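Local coordinates for protein aminopeptidase C (PDB 4K7C) that probably acts as a papain-like cysteine aminopeptidase of the bleomycin-hydrolase type, trimming residues from the amino ends of peptides as a hexamer, at residues His275-Glu280 against Thr434-Trp439; Gly139-Met144 against Arg289-Leu294; Lys271-Leu276 against His293-Ile298. All blocks are in the same frame, centred on the assembly; numbering follows the deposited sequence. Where two conformers were deposited one is given.

The three contacts follow neighbouring strands of the papain-like fold. Strand 275-279 lies between 434-436 (interaction 1) and 293-295 (interaction 3), and the residues leading into 293-295 meet the start of helix 142-152 in interaction 2. Centres of interactions 1 and 2 are about 11 Å apart, 1 and 3 about 12 Å, 2 and 3 about 15 Å. Thr-278 OG1 and Val-291 O, 2.6 Å apart, probably join interaction 1 to 2 by a hydrogen bond, as do Tyr-277 N and His-293 O at 2.7 Å for interactions 1 and 3. Interaction 2 probably lies nearest the substrate cleft: Gly-139-Gly-140 probably corresponds to papain's cleft-lining glycines, and the Gly-140 backbone is hydrogen-bonded to C-terminal Ala-446.

Interaction 1 (His275-Glu280 against Thr434-Trp439); sequences HLYTVE and TVLAPW
Near the C-terminus, strand 434-436 adds a short parallel partner to strand 275-279 of the papain-like fold. Four backbone hydrogen bonds pass back and forth in the staggered pattern of a parallel pair: Thr-434 N to Leu-276 O, Thr-278 N to Thr-434 O, Leu-436 N to Thr-278 O and Glu-280 N to Leu-436 O. The first is the longest and most bent (147° at the hydrogen), the last nearly straight (173°). The ladder thus extends one residue beyond the regular strands, to Glu-280.

Tyr-277 carries one face. With CG beside the backbone N (chi1 -60°), its CB packs against Leu-436 CD1 at 3.8 Å. At the CD1-CE1 side of the ring, obliquely, CD1 meets Thr-434 CB at 3.6 Å and CE1 lies 3.8 Å from Thr-434 CG2, the two side chains running alongside each other. At the tip, OH is bonded to Pro-272 O and also receives a hydrogen bond from water 2, which donates to Thr-434 OG1 as well. Val-279 and Leu-436 continue this apolar face.

The other face is lighter: Thr-278 CG2 touches Val-435 CG2 at 3.8 Å, while Thr-278 OG1 turns to Val-291 O. Past the ladder, the extended Glu-280 runs beside the ring of Pro-438, its carboxylate forming a salt bridge with Lys-127 of helix 126-133, the helix against which Pro-438 also packs through Phe-130. At the opposite end water 1 accepts a hydrogen bond from Thr-434 OG1 at 2.7 Å and donates one to Leu-276 O at 3.2 Å.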
loop_
_atom_site.group_PDB
_atom_site.type_symbol
_atom_site.label_atom_id
_atom_site.label_comp_id
_atom_site.label_asym_id
_atom_site.label_seq_id
_atom_site.Cartn_x
_atom_site.Cartn_y
_atom_site.Cartn_z
ATOM N N HIS A 275 -5.109 -54.258 -7.838
ATOM C CA HIS A 275 -3.782 -54.664 -7.555
ATOM C C HIS A 275 -3.041 -53.523 -6.874
ATOM O O HIS A 275 -3.392 -52.354 -7.003
ATOM C CB HIS A 275 -3.015 -55.040 -8.851
ATOM C CG HIS A 275 -3.628 -56.202 -9.607
ATOM N ND1 HIS A 275 -3.544 -57.516 -9.152
ATOM C CD2 HIS A 275 -4.442 -56.233 -10.684
ATOM C CE1 HIS A 275 -4.233 -58.310 -9.956
ATOM N NE2 HIS A 275 -4.790 -57.565 -10.896
ATOM N N LEU A 276 -1.941 -53.893 -6.251
ATOM C CA LEU A 276 -1.017 -52.948 -5.709
ATOM C C LEU A 276 0.134 -52.581 -6.572
ATOM O O LEU A 276 0.757 -53.426 -7.283
ATOM C CB LEU A 276 -0.407 -53.463 -4.419
ATOM C CG LEU A 276 -1.314 -53.539 -3.242
ATOM C CD1 LEU A 276 -0.489 -54.072 -2.062
ATOM C CD2 LEU A 276 -1.943 -52.199 -2.857
ATOM N N TYR A 277 0.476 -51.296 -6.466
ATOM C CA TYR A 277 1.551 -50.699 -7.228
ATOM C C TYR A 277 2.515 -49.945 -6.369
ATOM O O TYR A 277 2.120 -49.379 -5.347
ATOM C CB TYR A 277 0.966 -49.716 -8.327
ATOM C CG TYR A 277 0.076 -50.400 -9.293
ATOM C CD1 TYR A 277 0.593 -50.883 -10.487
ATOM C CD2 TYR A 277 -1.245 -50.628 -9.011
ATOM C CE1 TYR A 277 -0.207 -51.589 -11.372
ATOM C CE2 TYR A 277 -2.065 -51.336 -9.873
ATOM C CZ TYR A 277 -1.520 -51.799 -11.080
ATOM O OH TYR A 277 -2.368 -52.543 -11.873
ATOM N N THR A 278 3.794 -49.957 -6.748
ATOM C CA THR A 278 4.784 -49.075 -6.175
ATOM C C THR A 278 5.565 -48.404 -7.280
ATOM O O THR A 278 5.405 -48.745 -8.453
ATOM C CB THR A 278 5.713 -49.819 -5.153
ATOM O OG1 THR A 278 6.442 -48.878 -4.356
ATOM C CG2 THR A 278 6.730 -50.746 -5.869
ATOM N N VAL A 279 6.453 -47.491 -6.910
ATOM C CA VAL A 279 7.238 -46.710 -7.831
ATOM C C VAL A 279 8.689 -46.888 -7.535
ATOM O O VAL A 279 9.173 -46.584 -6.405
ATOM C CB VAL A 279 6.836 -45.233 -7.762
ATOM C CG1 VAL A 279 7.643 -44.364 -8.724
ATOM C CG2 VAL A 279 5.356 -45.099 -8.096
ATOM N N GLU A 280 9.422 -47.351 -8.553
ATOM C CA GLU A 280 10.821 -47.611 -8.395
ATOM C C GLU A 280 11.601 -46.409 -7.892
ATOM O O GLU A 280 11.439 -45.303 -8.392
ATOM C CB GLU A 280 11.470 -48.127 -9.686
ATOM C CG GLU A 280 12.970 -48.308 -9.586
ATOM C CD GLU A 280 13.634 -48.803 -10.868
ATOM O OE1 GLU A 280 12.965 -48.869 -11.955
ATOM O OE2 GLU A 280 14.863 -49.153 -10.754
ATOM N N THR A 434 3.299 -54.546 -8.309
ATOM C CA THR A 434 3.805 -54.100 -9.596
ATOM C C THR A 434 4.650 -52.807 -9.433
ATOM O O THR A 434 4.194 -51.812 -8.839
ATOM C CB THR A 434 2.624 -53.809 -10.519
ATOM O OG1 THR A 434 1.751 -54.957 -10.573
ATOM C CG2 THR A 434 3.078 -53.402 -11.905
ATOM N N VAL A 435 5.856 -52.846 -9.977
ATOM C CA VAL A 435 6.824 -51.794 -9.802
ATOM C C VAL A 435 6.711 -50.895 -11.023
ATOM O O VAL A 435 6.932 -51.320 -12.088
ATOM C CB VAL A 435 8.227 -52.338 -9.563
ATOM C CG1 VAL A 435 9.258 -51.222 -9.410
ATOM C CG2 VAL A 435 8.249 -53.245 -8.315
ATOM N N LEU A 436 6.224 -49.685 -10.829
ATOM C CA LEU A 436 6.192 -48.685 -11.884
ATOM C C LEU A 436 7.565 -48.046 -12.025
ATOM O O LEU A 436 8.356 -47.982 -11.076
ATOM C CB LEU A 436 5.139 -47.651 -11.546
ATOM C CG LEU A 436 3.740 -48.247 -11.318
ATOM C CD1 LEU A 436 2.778 -47.266 -10.667
ATOM C CD2 LEU A 436 3.179 -48.850 -12.597
ATOM N N ALA A 437 7.820 -47.512 -13.209
ATOM C CA ALA A 437 9.033 -46.756 -13.502
ATOM C C ALA A 437 9.137 -45.464 -12.638
ATOM O O ALA A 437 8.186 -44.883 -12.237
ATOM C CB ALA A 437 9.043 -46.390 -15.015
ATOM N N PRO A 438 10.364 -44.942 -12.401
ATOM C CA PRO A 438 10.518 -43.776 -11.483
ATOM C C PRO A 438 9.719 -42.509 -11.874
ATOM O O PRO A 438 9.279 -41.701 -11.020
ATOM C CB PRO A 438 12.029 -43.500 -11.537
ATOM C CG PRO A 438 12.636 -44.822 -11.886
ATOM C CD PRO A 438 11.661 -45.534 -12.778
ATOM N N TRP A 439 9.602 -42.352 -13.185
ATOM C CA TRP A 439 9.018 -41.181 -13.866
ATOM C C TRP A 439 7.547 -41.499 -14.153
ATOM O O TRP A 439 6.876 -40.777 -14.891
ATOM C CB TRP A 439 9.788 -40.938 -15.216
ATOM C CG TRP A 439 10.095 -42.181 -15.991
ATOM C CD1 TRP A 439 9.265 -42.871 -16.818
ATOM C CD2 TRP A 439 11.304 -42.905 -15.948
ATOM N NE1 TRP A 439 9.901 -44.013 -17.303
ATOM C CE2 TRP A 439 11.183 -44.008 -16.829
ATOM C CE3 TRP A 439 12.510 -42.711 -15.283
ATOM C CZ2 TRP A 439 12.191 -44.954 -16.966
ATOM C CZ3 TRP A 439 13.517 -43.620 -15.474
ATOM C CH2 TRP A 439 13.354 -44.731 -16.283
HETATM O O HOH W 1 0.429 -56.293 -8.656
HETATM O O HOH W 2 -0.580 -54.866 -12.061
#

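Interaction 2 (Gly139-Met144 against Arg289-Leu294); sequences GGQWDM and REVRHL
The stronger of the two direct hydrogen bonds is made by Asp-143, in the first turn of helix 142-152. Its CG stands beside the backbone N (chi1 -64°), and OD2 accepts Arg-292 N at 2.9 Å along a nearly straight line (171°), the N-H arriving from above the carboxylate plane. The other, weak and bent, runs 2.7 Å from His-293 NE2 to Gln-141 OE1 at the imidazole edge, amide and ring being nearly coplanar. Ser-262 OG engages His-293 ND1, and Met-442 O takes Gln-141 NE2, so both flat groups are held from two ends.

Water supplies a further link: water 3 donates to Asp-143 OD1 at 2.6 Å and to Arg-292 O at 2.8 Å, so each carboxylate oxygen has a partner.

Among salt bridges, Arg-292 grips Glu-290 OE1 end-on with NH1 and NH2, NH1 also donating to Val-291 O; Arg-289 NH1 pairs with Glu-150 and Asp-258.

Packing is slight: Arg-289 CD lies 3.6 Å from Asp-143 O, and CG of Met-144, a selenomethionine introduced for the structure determination, approaches Val-291 CG2 at 4.2 Å.

In the papain-like fold this helix and strand 293-295 probably belong to the two lobes flanking the cleft; Trp-142 packs on helix 70-87 and strand 408-414, while Asp-143 and His-293 reach strand 260-264.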
loop_
_atom_site.group_PDB
_atom_site.type_symbol
_atom_site.label_atom_id
_atom_site.label_comp_id
_atom_site.label_asym_id
_atom_site.label_seq_id
_atom_site.Cartn_x
_atom_site.Cartn_y
_atom_site.Cartn_z
ATOM N N GLY A 139 7.857 -32.106 -1.922
ATOM C CA GLY A 139 6.718 -32.951 -1.977
ATOM C C GLY A 139 6.881 -34.404 -1.535
ATOM O O GLY A 139 8.005 -34.961 -1.481
ATOM N N GLY A 140 5.724 -35.055 -1.454
ATOM C CA GLY A 140 5.700 -36.461 -1.107
ATOM C C GLY A 140 4.363 -37.142 -1.320
ATOM O O GLY A 140 3.488 -36.674 -2.076
ATOM N N GLN A 141 4.232 -38.323 -0.721
ATOM C CA GLN A 141 3.018 -39.096 -0.768
ATOM C C GLN A 141 2.708 -39.611 0.652
ATOM O O GLN A 141 3.586 -39.598 1.542
ATOM C CB GLN A 141 3.200 -40.251 -1.798
ATOM C CG GLN A 141 3.705 -39.803 -3.154
ATOM C CD GLN A 141 3.431 -40.780 -4.294
ATOM O OE1 GLN A 141 2.697 -41.753 -4.138
ATOM N NE2 GLN A 141 3.991 -40.504 -5.447
ATOM N N TRP A 142 1.468 -40.063 0.850
ATOM C CA TRP A 142 0.932 -40.452 2.152
ATOM C C TRP A 142 1.850 -41.459 2.885
ATOM O O TRP A 142 2.187 -41.249 4.034
ATOM C CB TRP A 142 -0.464 -41.072 1.997
ATOM C CG TRP A 142 -0.913 -41.638 3.300
ATOM C CD1 TRP A 142 -0.713 -42.919 3.763
ATOM C CD2 TRP A 142 -1.553 -40.935 4.382
ATOM N NE1 TRP A 142 -1.182 -43.045 5.040
ATOM C CE2 TRP A 142 -1.717 -41.853 5.444
ATOM C CE3 TRP A 142 -2.027 -39.638 4.547
ATOM C CZ2 TRP A 142 -2.343 -41.495 6.662
ATOM C CZ3 TRP A 142 -2.678 -39.304 5.725
ATOM C CH2 TRP A 142 -2.802 -40.219 6.791
ATOM N N ASP A 143 2.321 -42.484 2.191
ATOM C CA ASP A 143 3.090 -43.552 2.855
ATOM C C ASP A 143 4.442 -43.031 3.337
ATOM O O ASP A 143 4.967 -43.511 4.343
ATOM C CB ASP A 143 3.282 -44.727 1.907
ATOM C CG ASP A 143 1.960 -45.425 1.510
ATOM O OD1 ASP A 143 1.038 -45.587 2.344
ATOM O OD2 ASP A 143 1.853 -45.797 0.301
HETATM N N MSE A 144 4.989 -42.050 2.618
HETATM C CA MSE A 144 6.207 -41.344 3.075
HETATM C C MSE A 144 5.976 -40.489 4.290
HETATM O O MSE A 144 6.839 -40.372 5.157
HETATM C CB MSE A 144 6.716 -40.494 1.892
HETATM C CG MSE A 144 7.282 -41.380 0.799
HETATM SE SE MSE A 144 7.454 -40.400 -0.914
HETATM C CE MSE A 144 8.807 -39.057 -0.455
ATOM N N ARG A 289 8.617 -48.029 5.736
ATOM C CA ARG A 289 7.635 -48.580 4.836
ATOM C C ARG A 289 7.696 -47.950 3.427
ATOM O O ARG A 289 8.047 -46.759 3.280
ATOM C CB ARG A 289 6.256 -48.408 5.452
ATOM C CG ARG A 289 5.770 -46.944 5.469
ATOM C CD ARG A 289 4.250 -46.831 5.579
ATOM N NE ARG A 289 3.762 -47.366 6.864
ATOM C CZ ARG A 289 3.041 -48.501 6.996
ATOM N NH1 ARG A 289 2.651 -48.887 8.214
ATOM N NH2 ARG A 289 2.670 -49.226 5.917
ATOM N N GLU A 290 7.362 -48.749 2.418
ATOM C CA GLU A 290 7.395 -48.276 1.033
ATOM C C GLU A 290 6.048 -47.785 0.589
ATOM O O GLU A 290 5.071 -48.012 1.212
ATOM C CB GLU A 290 7.842 -49.403 0.082
ATOM C CG GLU A 290 9.268 -49.902 0.315
ATOM C CD GLU A 290 9.617 -51.089 -0.572
ATOM O OE1 GLU A 290 8.734 -51.602 -1.321
ATOM O OE2 GLU A 290 10.795 -51.494 -0.535
ATOM N N VAL A 291 6.028 -47.095 -0.543
ATOM C CA VAL A 291 4.780 -46.647 -1.192
ATOM C C VAL A 291 4.045 -47.887 -1.738
ATOM O O VAL A 291 4.652 -48.731 -2.439
ATOM C CB VAL A 291 5.125 -45.600 -2.315
ATOM C CG1 VAL A 291 3.915 -45.246 -3.220
ATOM C CG2 VAL A 291 5.729 -44.333 -1.701
ATOM N N ARG A 292 2.759 -47.955 -1.409
ATOM C CA ARG A 292 1.804 -48.966 -1.950
ATOM C C ARG A 292 0.454 -48.344 -2.325
ATOM O O ARG A 292 -0.246 -47.807 -1.462
ATOM C CB ARG A 292 1.580 -50.036 -0.843
ATOM C CG ARG A 292 2.746 -51.002 -0.595
ATOM C CD ARG A 292 3.192 -51.869 -1.775
ATOM N NE ARG A 292 4.294 -52.737 -1.367
ATOM C CZ ARG A 292 5.584 -52.465 -1.415
ATOM N NH1 ARG A 292 6.025 -51.339 -1.932
ATOM N NH2 ARG A 292 6.475 -53.382 -0.966
ATOM N N HIS A 293 0.130 -48.305 -3.628
ATOM C CA HIS A 293 -1.094 -47.789 -4.102
ATOM C C HIS A 293 -1.959 -48.951 -4.618
ATOM O O HIS A 293 -1.479 -49.759 -5.421
ATOM C CB HIS A 293 -0.845 -46.848 -5.303
ATOM C CG HIS A 293 -0.049 -45.629 -5.007
ATOM N ND1 HIS A 293 -0.422 -44.726 -4.036
ATOM C CD2 HIS A 293 1.014 -45.090 -5.644
ATOM C CE1 HIS A 293 0.447 -43.723 -4.026
ATOM N NE2 HIS A 293 1.336 -43.928 -4.979
ATOM N N LEU A 294 -3.196 -48.964 -4.205
ATOM C CA LEU A 294 -4.242 -49.860 -4.711
ATOM C C LEU A 294 -5.080 -49.099 -5.761
ATOM O O LEU A 294 -5.807 -48.135 -5.423
ATOM C CB LEU A 294 -5.135 -50.312 -3.562
ATOM C CG LEU A 294 -6.371 -51.128 -3.794
ATOM C CD1 LEU A 294 -5.900 -52.436 -4.396
ATOM C CD2 LEU A 294 -7.136 -51.322 -2.522
HETATM O O HOH W 3 -0.686 -47.286 1.284
#

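Interaction 3 (Lys271-Leu276 against His293-Ile298); sequences KPYKHL and HLNLDI
Strand 293-295 runs antiparallel to the start of strand 275-279, a pairing within the sheet of the papain-like fold, and the close packing lies around Asn-295. Its CG is anti to the backbone N (chi1 -157°), which carries the amide between Lys-271 and Tyr-273. ND2 makes a weak, bent hydrogen bond to Lys-271 O at 2.9 Å and lies 3.5 Å from Tyr-273 CD1, ring and amide planes being 57° apart, while OD1 accepts Ala-266 N. The backbone of Asn-295 is used too: its O takes Lys-274 N at 2.7 Å, almost along the C=O axis, and its N donates to His-275 O at 3.2 Å. Tyr-273 spreads its ring closely over residues 295-297: Asp-297 N lies above one face near the rim, and Asp-297 CB makes a CH-pi contact 4.3 Å from the centroid, 20° off the ring normal. On the Leu-294 face, Leu-276 CD2 rests on Leu-294 CB at 3.8 Å; this is a non-hydrogen-bonded pair, with Leu-276 CA-H directed at His-293 O.

Toward solvent the contact thins out. Lys-274, in a left-handed helical backbone conformation, is exposed and sends NZ to Glu-421, while its CG skirts Leu-296 CD2. Water 4 connects the Tyr-273 OH (2.8 Å) with Ile-298 N (2.9 Å). An alanine in place of Tyr-273 would remove the ring and hydroxyl, and would probably leave the Asn-295 amide and the start of helix 298-310 less well covered.

Asp-297 is the N-cap of that helix, with OD1 bonded to Thr-300 OG1. The directional bonds to Asn-295 would probably fix how residues 271-274 sit along the strand, whereas the ring and water contacts are likely to tolerate more movement.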
loop_
_atom_site.group_PDB
_atom_site.type_symbol
_atom_site.label_atom_id
_atom_site.label_comp_id
_atom_site.label_asym_id
_atom_site.label_seq_id
_atom_site.Cartn_x
_atom_site.Cartn_y
_atom_site.Cartn_z
ATOM N N LYS A 271 -2.140 -50.448 -15.821
ATOM C CA LYS A 271 -2.544 -50.483 -14.413
ATOM C C LYS A 271 -3.910 -51.095 -14.193
ATOM O O LYS A 271 -4.886 -50.413 -13.833
ATOM C CB LYS A 271 -2.468 -49.068 -13.815
ATOM C CG LYS A 271 -1.118 -48.470 -13.912
ATOM C CD LYS A 271 -1.114 -47.037 -13.392
ATOM C CE LYS A 271 0.316 -46.490 -13.221
ATOM N NZ LYS A 271 0.964 -45.996 -14.457
ATOM N N PRO A 272 -4.018 -52.437 -14.376
ATOM C CA PRO A 272 -5.297 -52.995 -14.055
ATOM C C PRO A 272 -5.681 -52.774 -12.592
ATOM O O PRO A 272 -4.802 -52.717 -11.701
ATOM C CB PRO A 272 -5.123 -54.513 -14.334
ATOM C CG PRO A 272 -3.669 -54.744 -14.478
ATOM C CD PRO A 272 -3.080 -53.441 -14.926
ATOM N N TYR A 273 -6.976 -52.718 -12.393
ATOM C CA TYR A 273 -7.587 -52.435 -11.103
ATOM C C TYR A 273 -7.449 -53.621 -10.132
ATOM O O TYR A 273 -7.188 -54.780 -10.537
ATOM C CB TYR A 273 -9.011 -52.074 -11.267
ATOM C CG TYR A 273 -9.286 -50.806 -12.063
ATOM C CD1 TYR A 273 -8.608 -49.612 -11.774
ATOM C CD2 TYR A 273 -10.291 -50.774 -13.075
ATOM C CE1 TYR A 273 -8.865 -48.437 -12.480
ATOM C CE2 TYR A 273 -10.538 -49.604 -13.792
ATOM C CZ TYR A 273 -9.809 -48.441 -13.479
ATOM O OH TYR A 273 -10.020 -47.255 -14.098
ATOM N N LYS A 274 -7.623 -53.332 -8.857
ATOM C CA LYS A 274 -7.516 -54.414 -7.797
ATOM C C LYS A 274 -6.152 -55.066 -7.733
ATOM O O LYS A 274 -6.028 -56.259 -7.520
ATOM C CB LYS A 274 -8.586 -55.497 -8.029
ATOM C CG LYS A 274 -9.966 -54.949 -8.134
ATOM C CD LYS A 274 -10.960 -56.046 -8.417
ATOM C CE LYS A 274 -12.366 -55.669 -8.028
ATOM N NZ LYS A 274 -13.228 -56.849 -8.432
ATOM N N HIS A 275 -5.109 -54.258 -7.838
ATOM C CA HIS A 275 -3.782 -54.664 -7.555
ATOM C C HIS A 275 -3.041 -53.523 -6.874
ATOM O O HIS A 275 -3.392 -52.354 -7.003
ATOM C CB HIS A 275 -3.015 -55.040 -8.851
ATOM C CG HIS A 275 -3.628 -56.202 -9.607
ATOM N ND1 HIS A 275 -3.544 -57.516 -9.152
ATOM C CD2 HIS A 275 -4.442 -56.233 -10.684
ATOM C CE1 HIS A 275 -4.233 -58.310 -9.956
ATOM N NE2 HIS A 275 -4.790 -57.565 -10.896
ATOM N N LEU A 276 -1.941 -53.893 -6.251
ATOM C CA LEU A 276 -1.017 -52.948 -5.709
ATOM C C LEU A 276 0.134 -52.581 -6.572
ATOM O O LEU A 276 0.757 -53.426 -7.283
ATOM C CB LEU A 276 -0.407 -53.463 -4.419
ATOM C CG LEU A 276 -1.314 -53.539 -3.242
ATOM C CD1 LEU A 276 -0.489 -54.072 -2.062
ATOM C CD2 LEU A 276 -1.943 -52.199 -2.857
ATOM N N HIS A 293 0.130 -48.305 -3.628
ATOM C CA HIS A 293 -1.094 -47.789 -4.102
ATOM C C HIS A 293 -1.959 -48.951 -4.618
ATOM O O HIS A 293 -1.479 -49.759 -5.421
ATOM C CB HIS A 293 -0.845 -46.848 -5.303
ATOM C CG HIS A 293 -0.049 -45.629 -5.007
ATOM N ND1 HIS A 293 -0.422 -44.726 -4.036
ATOM C CD2 HIS A 293 1.014 -45.090 -5.644
ATOM C CE1 HIS A 293 0.447 -43.723 -4.026
ATOM N NE2 HIS A 293 1.336 -43.928 -4.979
ATOM N N LEU A 294 -3.196 -48.964 -4.205
ATOM C CA LEU A 294 -4.242 -49.860 -4.711
ATOM C C LEU A 294 -5.080 -49.099 -5.761
ATOM O O LEU A 294 -5.807 -48.135 -5.423
ATOM C CB LEU A 294 -5.135 -50.312 -3.562
ATOM C CG LEU A 294 -6.371 -51.128 -3.794
ATOM C CD1 LEU A 294 -5.900 -52.436 -4.396
ATOM C CD2 LEU A 294 -7.136 -51.322 -2.522
ATOM N N ASN A 295 -4.976 -49.540 -7.011
ATOM C CA ASN A 295 -5.733 -48.942 -8.086
ATOM C C ASN A 295 -7.124 -49.488 -8.176
ATOM O O ASN A 295 -7.307 -50.714 -8.288
ATOM C CB ASN A 295 -5.037 -49.203 -9.403
ATOM C CG ASN A 295 -5.430 -48.180 -10.452
ATOM O OD1 ASN A 295 -5.885 -47.067 -10.123
ATOM N ND2 ASN A 295 -5.292 -48.532 -11.688
ATOM N N LEU A 296 -8.121 -48.601 -8.115
ATOM C CA LEU A 296 -9.523 -48.951 -8.210
ATOM C C LEU A 296 -10.237 -48.022 -9.185
ATOM O O LEU A 296 -9.816 -46.859 -9.382
ATOM C CB LEU A 296 -10.184 -48.801 -6.856
ATOM C CG LEU A 296 -9.607 -49.689 -5.745
ATOM C CD1 LEU A 296 -10.321 -49.352 -4.469
ATOM C CD2 LEU A 296 -9.805 -51.189 -6.093
ATOM N N ASP A 297 -11.338 -48.527 -9.735
ATOM C CA ASP A 297 -12.223 -47.742 -10.592
ATOM C C ASP A 297 -12.804 -46.555 -9.816
ATOM O O ASP A 297 -12.933 -46.588 -8.594
ATOM C CB ASP A 297 -13.365 -48.608 -11.117
ATOM C CG ASP A 297 -14.338 -48.957 -10.056
ATOM O OD1 ASP A 297 -14.009 -49.830 -9.238
ATOM O OD2 ASP A 297 -15.429 -48.363 -10.029
ATOM N N ILE A 298 -13.198 -45.535 -10.542
ATOM C CA ILE A 298 -13.596 -44.247 -9.947
ATOM C C ILE A 298 -14.856 -44.370 -9.160
ATOM O O ILE A 298 -14.930 -43.767 -8.134
ATOM C CB ILE A 298 -13.697 -43.091 -11.022
ATOM C CG1 ILE A 298 -13.798 -41.681 -10.386
ATOM C CG2 ILE A 298 -14.886 -43.333 -11.937
ATOM C CD1 ILE A 298 -12.615 -41.382 -9.465
HETATM O O HOH W 4 -12.238 -45.671 -13.266
#